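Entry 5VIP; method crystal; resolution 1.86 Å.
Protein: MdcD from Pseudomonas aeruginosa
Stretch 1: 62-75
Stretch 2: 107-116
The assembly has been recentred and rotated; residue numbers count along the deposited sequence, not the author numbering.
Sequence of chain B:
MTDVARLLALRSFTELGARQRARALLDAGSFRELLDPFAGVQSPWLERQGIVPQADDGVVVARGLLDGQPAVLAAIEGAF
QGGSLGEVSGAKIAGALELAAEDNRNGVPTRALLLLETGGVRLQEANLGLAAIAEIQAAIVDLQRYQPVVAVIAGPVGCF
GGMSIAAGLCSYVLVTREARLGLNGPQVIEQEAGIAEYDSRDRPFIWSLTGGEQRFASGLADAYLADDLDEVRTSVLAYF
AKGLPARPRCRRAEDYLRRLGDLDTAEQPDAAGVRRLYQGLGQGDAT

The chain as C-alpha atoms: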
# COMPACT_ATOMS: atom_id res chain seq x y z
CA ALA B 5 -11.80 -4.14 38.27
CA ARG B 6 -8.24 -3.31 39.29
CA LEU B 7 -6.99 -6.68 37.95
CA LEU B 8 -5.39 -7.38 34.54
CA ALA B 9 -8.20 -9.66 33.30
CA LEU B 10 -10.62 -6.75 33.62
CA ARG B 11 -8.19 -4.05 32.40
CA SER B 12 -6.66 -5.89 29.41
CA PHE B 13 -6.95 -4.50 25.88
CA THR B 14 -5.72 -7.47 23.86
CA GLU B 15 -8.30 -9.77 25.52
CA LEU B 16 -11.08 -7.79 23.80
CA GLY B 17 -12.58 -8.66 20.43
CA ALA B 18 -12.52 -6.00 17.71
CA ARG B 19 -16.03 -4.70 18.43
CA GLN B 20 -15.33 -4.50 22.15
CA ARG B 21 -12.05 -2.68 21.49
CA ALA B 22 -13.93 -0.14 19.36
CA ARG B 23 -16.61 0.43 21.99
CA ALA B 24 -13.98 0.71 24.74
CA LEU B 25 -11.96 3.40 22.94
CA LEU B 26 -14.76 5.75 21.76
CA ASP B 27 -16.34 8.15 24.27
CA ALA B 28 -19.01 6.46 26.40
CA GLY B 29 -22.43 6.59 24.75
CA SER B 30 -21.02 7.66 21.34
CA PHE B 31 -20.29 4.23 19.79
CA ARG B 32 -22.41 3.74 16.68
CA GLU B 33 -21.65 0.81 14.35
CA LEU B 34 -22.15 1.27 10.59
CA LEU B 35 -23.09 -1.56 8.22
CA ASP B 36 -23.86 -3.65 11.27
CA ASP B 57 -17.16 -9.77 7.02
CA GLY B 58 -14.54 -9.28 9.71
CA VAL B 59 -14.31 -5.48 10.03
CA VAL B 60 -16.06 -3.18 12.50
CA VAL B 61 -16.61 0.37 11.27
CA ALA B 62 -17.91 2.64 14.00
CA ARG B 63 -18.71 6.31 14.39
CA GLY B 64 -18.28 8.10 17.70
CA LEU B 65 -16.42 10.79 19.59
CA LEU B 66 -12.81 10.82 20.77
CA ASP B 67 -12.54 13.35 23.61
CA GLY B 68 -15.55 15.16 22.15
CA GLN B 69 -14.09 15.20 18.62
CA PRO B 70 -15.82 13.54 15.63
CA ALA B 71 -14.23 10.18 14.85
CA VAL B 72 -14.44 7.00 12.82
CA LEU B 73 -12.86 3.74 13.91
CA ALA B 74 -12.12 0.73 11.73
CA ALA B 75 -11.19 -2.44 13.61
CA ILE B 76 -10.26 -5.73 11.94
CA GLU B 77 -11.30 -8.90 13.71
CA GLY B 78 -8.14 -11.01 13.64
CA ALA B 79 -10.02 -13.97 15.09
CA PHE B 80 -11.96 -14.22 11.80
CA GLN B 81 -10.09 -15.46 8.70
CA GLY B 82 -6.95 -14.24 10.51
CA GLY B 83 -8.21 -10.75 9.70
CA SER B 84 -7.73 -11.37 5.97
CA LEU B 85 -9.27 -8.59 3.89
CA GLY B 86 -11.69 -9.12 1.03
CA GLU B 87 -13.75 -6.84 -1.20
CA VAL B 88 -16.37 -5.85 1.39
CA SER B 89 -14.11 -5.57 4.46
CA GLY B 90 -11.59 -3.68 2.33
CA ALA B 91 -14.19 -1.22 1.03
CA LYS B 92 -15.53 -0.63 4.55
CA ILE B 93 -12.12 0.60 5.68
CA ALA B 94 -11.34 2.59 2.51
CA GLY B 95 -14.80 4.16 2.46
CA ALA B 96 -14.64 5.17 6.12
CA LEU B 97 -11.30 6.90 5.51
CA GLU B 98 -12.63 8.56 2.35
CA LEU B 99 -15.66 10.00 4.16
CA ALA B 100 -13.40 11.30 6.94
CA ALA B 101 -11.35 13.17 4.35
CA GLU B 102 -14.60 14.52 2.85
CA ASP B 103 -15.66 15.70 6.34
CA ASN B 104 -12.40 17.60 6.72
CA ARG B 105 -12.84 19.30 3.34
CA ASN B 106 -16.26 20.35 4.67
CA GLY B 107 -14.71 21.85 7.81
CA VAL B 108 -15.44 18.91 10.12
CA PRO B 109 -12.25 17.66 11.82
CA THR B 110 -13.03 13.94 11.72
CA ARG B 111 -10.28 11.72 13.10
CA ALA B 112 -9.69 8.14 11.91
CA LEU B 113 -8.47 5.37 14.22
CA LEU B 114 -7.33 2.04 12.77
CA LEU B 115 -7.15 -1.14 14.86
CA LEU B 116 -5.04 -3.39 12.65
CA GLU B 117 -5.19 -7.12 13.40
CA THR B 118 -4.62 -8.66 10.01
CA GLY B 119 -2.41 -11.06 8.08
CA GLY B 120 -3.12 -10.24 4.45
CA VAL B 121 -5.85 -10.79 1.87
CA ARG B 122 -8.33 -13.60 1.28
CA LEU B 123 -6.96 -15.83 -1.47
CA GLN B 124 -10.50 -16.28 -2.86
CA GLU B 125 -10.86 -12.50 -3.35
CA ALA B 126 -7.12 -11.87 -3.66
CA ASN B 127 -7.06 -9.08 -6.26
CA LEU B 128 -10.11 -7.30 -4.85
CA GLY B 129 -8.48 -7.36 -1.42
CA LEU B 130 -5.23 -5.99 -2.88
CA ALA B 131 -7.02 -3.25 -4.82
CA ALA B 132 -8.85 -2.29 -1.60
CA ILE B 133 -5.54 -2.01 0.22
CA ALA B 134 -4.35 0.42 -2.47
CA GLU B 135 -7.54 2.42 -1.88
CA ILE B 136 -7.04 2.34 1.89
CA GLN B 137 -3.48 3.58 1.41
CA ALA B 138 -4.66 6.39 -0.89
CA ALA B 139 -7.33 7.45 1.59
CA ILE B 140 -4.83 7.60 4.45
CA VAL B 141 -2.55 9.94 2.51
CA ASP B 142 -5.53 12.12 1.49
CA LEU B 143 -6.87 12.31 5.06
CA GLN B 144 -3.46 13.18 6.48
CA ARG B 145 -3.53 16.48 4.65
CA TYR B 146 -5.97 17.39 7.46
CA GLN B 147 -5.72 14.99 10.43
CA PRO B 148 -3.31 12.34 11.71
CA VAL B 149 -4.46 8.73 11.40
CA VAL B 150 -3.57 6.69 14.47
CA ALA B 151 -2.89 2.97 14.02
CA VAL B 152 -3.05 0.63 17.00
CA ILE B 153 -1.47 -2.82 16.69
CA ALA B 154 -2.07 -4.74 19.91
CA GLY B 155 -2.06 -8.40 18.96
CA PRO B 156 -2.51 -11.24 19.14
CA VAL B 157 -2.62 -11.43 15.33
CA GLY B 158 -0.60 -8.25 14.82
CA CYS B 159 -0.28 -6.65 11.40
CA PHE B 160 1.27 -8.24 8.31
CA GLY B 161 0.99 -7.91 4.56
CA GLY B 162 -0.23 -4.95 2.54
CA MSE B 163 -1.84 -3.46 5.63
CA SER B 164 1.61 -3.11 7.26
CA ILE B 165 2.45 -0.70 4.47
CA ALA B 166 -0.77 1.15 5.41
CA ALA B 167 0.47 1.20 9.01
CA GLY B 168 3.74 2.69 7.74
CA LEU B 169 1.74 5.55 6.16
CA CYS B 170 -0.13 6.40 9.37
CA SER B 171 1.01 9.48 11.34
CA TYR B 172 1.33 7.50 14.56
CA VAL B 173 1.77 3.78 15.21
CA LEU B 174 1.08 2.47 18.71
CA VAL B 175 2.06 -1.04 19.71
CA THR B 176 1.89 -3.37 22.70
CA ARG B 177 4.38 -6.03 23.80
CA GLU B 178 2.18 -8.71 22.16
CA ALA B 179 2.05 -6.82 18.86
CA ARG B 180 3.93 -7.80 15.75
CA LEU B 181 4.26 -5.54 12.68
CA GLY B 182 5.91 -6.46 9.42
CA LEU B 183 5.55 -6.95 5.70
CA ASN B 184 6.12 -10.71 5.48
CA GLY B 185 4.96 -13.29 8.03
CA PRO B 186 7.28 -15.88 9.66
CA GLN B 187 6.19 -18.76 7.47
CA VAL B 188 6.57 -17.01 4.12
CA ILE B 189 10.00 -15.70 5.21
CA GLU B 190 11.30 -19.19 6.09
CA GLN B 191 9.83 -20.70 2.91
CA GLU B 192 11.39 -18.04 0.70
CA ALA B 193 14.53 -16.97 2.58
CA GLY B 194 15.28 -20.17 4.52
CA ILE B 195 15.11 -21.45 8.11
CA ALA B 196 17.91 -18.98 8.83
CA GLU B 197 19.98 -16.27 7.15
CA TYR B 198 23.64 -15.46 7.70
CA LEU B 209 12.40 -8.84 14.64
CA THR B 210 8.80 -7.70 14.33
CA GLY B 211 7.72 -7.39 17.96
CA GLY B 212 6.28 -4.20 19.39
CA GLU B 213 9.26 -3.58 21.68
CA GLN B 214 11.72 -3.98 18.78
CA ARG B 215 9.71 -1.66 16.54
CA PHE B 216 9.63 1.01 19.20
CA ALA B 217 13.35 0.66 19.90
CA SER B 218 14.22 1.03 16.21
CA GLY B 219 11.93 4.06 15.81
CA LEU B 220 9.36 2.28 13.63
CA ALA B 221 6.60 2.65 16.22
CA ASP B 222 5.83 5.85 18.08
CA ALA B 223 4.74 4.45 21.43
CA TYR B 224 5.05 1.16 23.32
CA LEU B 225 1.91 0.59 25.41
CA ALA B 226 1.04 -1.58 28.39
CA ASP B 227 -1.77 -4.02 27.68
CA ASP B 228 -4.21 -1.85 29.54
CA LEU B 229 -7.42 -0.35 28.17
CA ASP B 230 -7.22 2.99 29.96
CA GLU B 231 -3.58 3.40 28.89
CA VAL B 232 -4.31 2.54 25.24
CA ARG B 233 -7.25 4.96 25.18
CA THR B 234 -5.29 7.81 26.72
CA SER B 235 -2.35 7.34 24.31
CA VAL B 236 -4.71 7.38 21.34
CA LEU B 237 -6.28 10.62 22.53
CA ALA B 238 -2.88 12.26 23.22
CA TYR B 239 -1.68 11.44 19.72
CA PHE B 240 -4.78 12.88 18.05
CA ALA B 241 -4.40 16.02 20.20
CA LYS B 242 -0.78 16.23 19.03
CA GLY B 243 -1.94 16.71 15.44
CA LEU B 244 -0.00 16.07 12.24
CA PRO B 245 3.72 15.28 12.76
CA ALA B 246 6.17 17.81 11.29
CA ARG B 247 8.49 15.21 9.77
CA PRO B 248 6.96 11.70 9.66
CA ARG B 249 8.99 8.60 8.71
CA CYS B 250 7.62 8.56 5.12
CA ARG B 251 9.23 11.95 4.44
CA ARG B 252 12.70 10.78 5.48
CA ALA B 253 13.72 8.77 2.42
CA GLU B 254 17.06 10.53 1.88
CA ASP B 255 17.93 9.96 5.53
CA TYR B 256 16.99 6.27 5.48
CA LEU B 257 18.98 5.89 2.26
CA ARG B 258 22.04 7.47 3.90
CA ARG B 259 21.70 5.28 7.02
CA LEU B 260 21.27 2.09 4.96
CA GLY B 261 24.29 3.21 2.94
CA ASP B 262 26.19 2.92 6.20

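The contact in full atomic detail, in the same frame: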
# COMPACT_ATOMS: atom_id res chain seq x y z
N ALA B 62 -17.06 1.98 13.02
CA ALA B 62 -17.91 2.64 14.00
C ALA B 62 -17.69 4.13 14.01
O ALA B 62 -16.57 4.60 13.82
CB ALA B 62 -17.64 2.07 15.39
N ARG B 63 -18.77 4.87 14.22
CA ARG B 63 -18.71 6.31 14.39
C ARG B 63 -18.81 6.61 15.88
O ARG B 63 -19.35 5.82 16.66
CB ARG B 63 -19.82 6.99 13.60
CG ARG B 63 -19.58 6.99 12.09
CD ARG B 63 -18.61 8.12 11.70
NE ARG B 63 -19.37 9.32 11.39
CZ ARG B 63 -19.06 10.54 11.79
NH1 ARG B 63 -17.98 10.77 12.54
NH2 ARG B 63 -19.86 11.55 11.44
N GLY B 64 -18.25 7.74 16.30
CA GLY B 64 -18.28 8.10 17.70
C GLY B 64 -17.52 9.38 17.94
O GLY B 64 -17.23 10.12 16.99
N LEU B 65 -17.22 9.63 19.21
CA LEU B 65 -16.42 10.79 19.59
C LEU B 65 -15.14 10.32 20.26
O LEU B 65 -15.13 9.29 20.96
CB LEU B 65 -17.20 11.72 20.54
CG LEU B 65 -18.51 12.31 20.02
CD1 LEU B 65 -19.25 12.98 21.20
CD2 LEU B 65 -18.23 13.31 18.91
N LEU B 66 -14.06 11.05 20.04
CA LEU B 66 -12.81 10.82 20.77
C LEU B 66 -12.47 12.11 21.49
O LEU B 66 -12.06 13.08 20.85
CB LEU B 66 -11.68 10.38 19.81
CG LEU B 66 -11.82 8.93 19.29
CD1 LEU B 66 -10.81 8.63 18.18
CD2 LEU B 66 -11.65 7.93 20.44
N ASP B 67 -12.67 12.13 22.80
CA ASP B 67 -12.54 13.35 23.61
C ASP B 67 -13.40 14.49 23.05
O ASP B 67 -12.95 15.62 22.94
CB ASP B 67 -11.07 13.80 23.70
CG ASP B 67 -10.77 14.63 24.93
OD1 ASP B 67 -11.53 14.56 25.93
OD2 ASP B 67 -9.76 15.37 24.91
N GLY B 68 -14.64 14.16 22.68
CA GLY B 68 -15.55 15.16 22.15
C GLY B 68 -15.39 15.48 20.67
O GLY B 68 -16.18 16.25 20.13
N GLN B 69 -14.38 14.90 20.02
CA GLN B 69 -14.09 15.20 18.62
C GLN B 69 -14.65 14.11 17.70
O GLN B 69 -14.61 12.93 18.04
CB GLN B 69 -12.58 15.34 18.39
CG GLN B 69 -11.95 16.48 19.18
CD GLN B 69 -12.40 17.84 18.68
OE1 GLN B 69 -12.24 18.17 17.50
NE2 GLN B 69 -12.96 18.62 19.56
N PRO B 70 -15.21 14.51 16.55
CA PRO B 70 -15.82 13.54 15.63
C PRO B 70 -14.77 12.53 15.17
O PRO B 70 -13.62 12.90 14.92
CB PRO B 70 -16.30 14.41 14.46
CG PRO B 70 -15.42 15.68 14.54
CD PRO B 70 -15.20 15.89 16.01
N ALA B 71 -15.17 11.26 15.10
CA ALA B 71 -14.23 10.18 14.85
C ALA B 71 -14.88 9.02 14.09
O ALA B 71 -16.11 8.83 14.11
CB ALA B 71 -13.65 9.67 16.16
N VAL B 72 -14.04 8.26 13.40
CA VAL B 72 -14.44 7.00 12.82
C VAL B 72 -13.35 6.00 13.20
O VAL B 72 -12.17 6.35 13.30
CB VAL B 72 -14.61 7.09 11.28
CG1 VAL B 72 -13.31 7.49 10.60
CG2 VAL B 72 -15.15 5.74 10.70
N LEU B 73 -13.76 4.77 13.45
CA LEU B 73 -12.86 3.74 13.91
C LEU B 73 -13.08 2.54 13.01
O LEU B 73 -14.22 2.14 12.80
CB LEU B 73 -13.16 3.41 15.39
CG LEU B 73 -12.17 2.64 16.24
CD1 LEU B 73 -12.44 2.88 17.73
CD2 LEU B 73 -12.23 1.15 15.93
N ALA B 74 -12.01 2.00 12.43
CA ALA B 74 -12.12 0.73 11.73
C ALA B 74 -11.27 -0.28 12.48
O ALA B 74 -10.09 -0.04 12.72
CB ALA B 74 -11.68 0.86 10.25
N ALA B 75 -11.88 -1.40 12.85
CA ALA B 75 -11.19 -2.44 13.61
C ALA B 75 -11.34 -3.78 12.90
O ALA B 75 -12.46 -4.22 12.63
CB ALA B 75 -11.71 -2.53 15.02
N GLY B 107 -14.94 21.14 6.57
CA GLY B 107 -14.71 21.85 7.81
C GLY B 107 -14.97 21.08 9.09
O GLY B 107 -15.01 21.66 10.17
N VAL B 108 -15.15 19.76 8.97
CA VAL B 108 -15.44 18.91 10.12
C VAL B 108 -14.21 18.06 10.41
O VAL B 108 -13.84 17.26 9.57
CB VAL B 108 -16.66 18.01 9.87
CG1 VAL B 108 -16.86 17.02 11.03
CG2 VAL B 108 -17.91 18.85 9.63
N PRO B 109 -13.58 18.22 11.58
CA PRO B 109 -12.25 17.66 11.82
C PRO B 109 -12.26 16.18 12.22
O PRO B 109 -11.72 15.80 13.25
CB PRO B 109 -11.71 18.52 12.97
CG PRO B 109 -12.95 18.90 13.74
CD PRO B 109 -14.02 19.10 12.69
N THR B 110 -12.88 15.35 11.39
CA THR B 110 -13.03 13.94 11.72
C THR B 110 -11.70 13.20 11.74
O THR B 110 -10.87 13.33 10.84
CB THR B 110 -14.00 13.27 10.74
OG1 THR B 110 -15.28 13.90 10.88
CG2 THR B 110 -14.14 11.78 11.04
N ARG B 111 -11.50 12.45 12.82
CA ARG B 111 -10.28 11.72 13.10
C ARG B 111 -10.51 10.24 12.81
O ARG B 111 -11.55 9.71 13.17
CB ARG B 111 -9.87 11.91 14.56
CG ARG B 111 -9.96 13.35 15.09
CD ARG B 111 -10.06 13.38 16.60
NE ARG B 111 -9.34 14.51 17.21
CZ ARG B 111 -9.09 14.61 18.52
NH1 ARG B 111 -9.49 13.64 19.36
NH2 ARG B 111 -8.42 15.66 18.99
N ALA B 112 -9.55 9.56 12.18
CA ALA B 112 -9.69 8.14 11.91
C ALA B 112 -8.71 7.32 12.74
O ALA B 112 -7.50 7.63 12.81
CB ALA B 112 -9.48 7.84 10.41
N LEU B 113 -9.23 6.27 13.36
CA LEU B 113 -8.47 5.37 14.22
C LEU B 113 -8.56 3.96 13.66
O LEU B 113 -9.67 3.42 13.46
CB LEU B 113 -9.02 5.42 15.65
CG LEU B 113 -8.45 4.46 16.71
CD1 LEU B 113 -6.95 4.69 16.91
CD2 LEU B 113 -9.20 4.66 18.00
N LEU B 114 -7.40 3.36 13.38
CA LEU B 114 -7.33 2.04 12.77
C LEU B 114 -6.79 1.01 13.76
O LEU B 114 -5.67 1.14 14.23
CB LEU B 114 -6.44 2.05 11.51
CG LEU B 114 -6.83 3.04 10.42
CD1 LEU B 114 -5.80 2.99 9.27
CD2 LEU B 114 -8.22 2.70 9.90
N LEU B 115 -7.59 -0.02 14.03
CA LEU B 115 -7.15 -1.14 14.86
C LEU B 115 -6.80 -2.31 13.94
O LEU B 115 -7.69 -3.03 13.45
CB LEU B 115 -8.24 -1.54 15.85
CG LEU B 115 -8.28 -0.83 17.22
CD1 LEU B 115 -7.98 0.67 17.17
CD2 LEU B 115 -9.60 -1.09 17.93
N LEU B 116 -5.51 -2.51 13.72
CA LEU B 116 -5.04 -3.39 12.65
C LEU B 116 -4.60 -4.77 13.13
O LEU B 116 -3.44 -4.96 13.52
CB LEU B 116 -3.89 -2.71 11.90
CG LEU B 116 -4.28 -1.37 11.27
CD1 LEU B 116 -3.11 -0.74 10.52
CD2 LEU B 116 -5.47 -1.55 10.34

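The backbone sets the rule here: two parallel strands, 69-75 and 111-115, run in strict register, Ala-71 beside Arg-111 through Ala-75 beside Leu-115. Across this contact the first strand's backbone hydrogen bonds all come from its even-numbered residues, Pro-70, Val-72 and Ala-74; Ala-71 and Leu-73 turn theirs to strand 62-66. Pro-70 O accepts from Arg-111 N at 3.0 Å; proline has no N-H to give, and here only its carbonyl takes part. Val-72 then bonds both ways, its N to Arg-111 O and its O from Leu-113 N, each at 2.9 Å; Ala-74 repeats the pattern, with N to Leu-113 O at 2.9 Å and O from Leu-115 N at 2.8 Å. CA-H...O contacts fill the gaps, such as Leu-73 CA to Leu-113 O at 3.2 Å.

Four of the five bridged pairs set an alanine beside a larger residue; Leu-73 with Leu-113 is the exception, with Leu-73 CD1 meeting Leu-113 CD2 at 3.7 Å. On that face Leu-73 CD2 also reaches Leu-115 CD2 at 4.0 Å. On the other, Val-72 CG1 lies 3.9 Å from Ala-112 CB, and Ala-74 CB 3.9 Å from Leu-114 CD2.

Polar side chains work at the turn end. Gln-69 CG covers one face of the Arg-111 guanidinium, 3.5 Å from CZ. Arg-111 NH1 sits 3.0 Å from Leu-66 O, but the angle is too poor for a hydrogen bond.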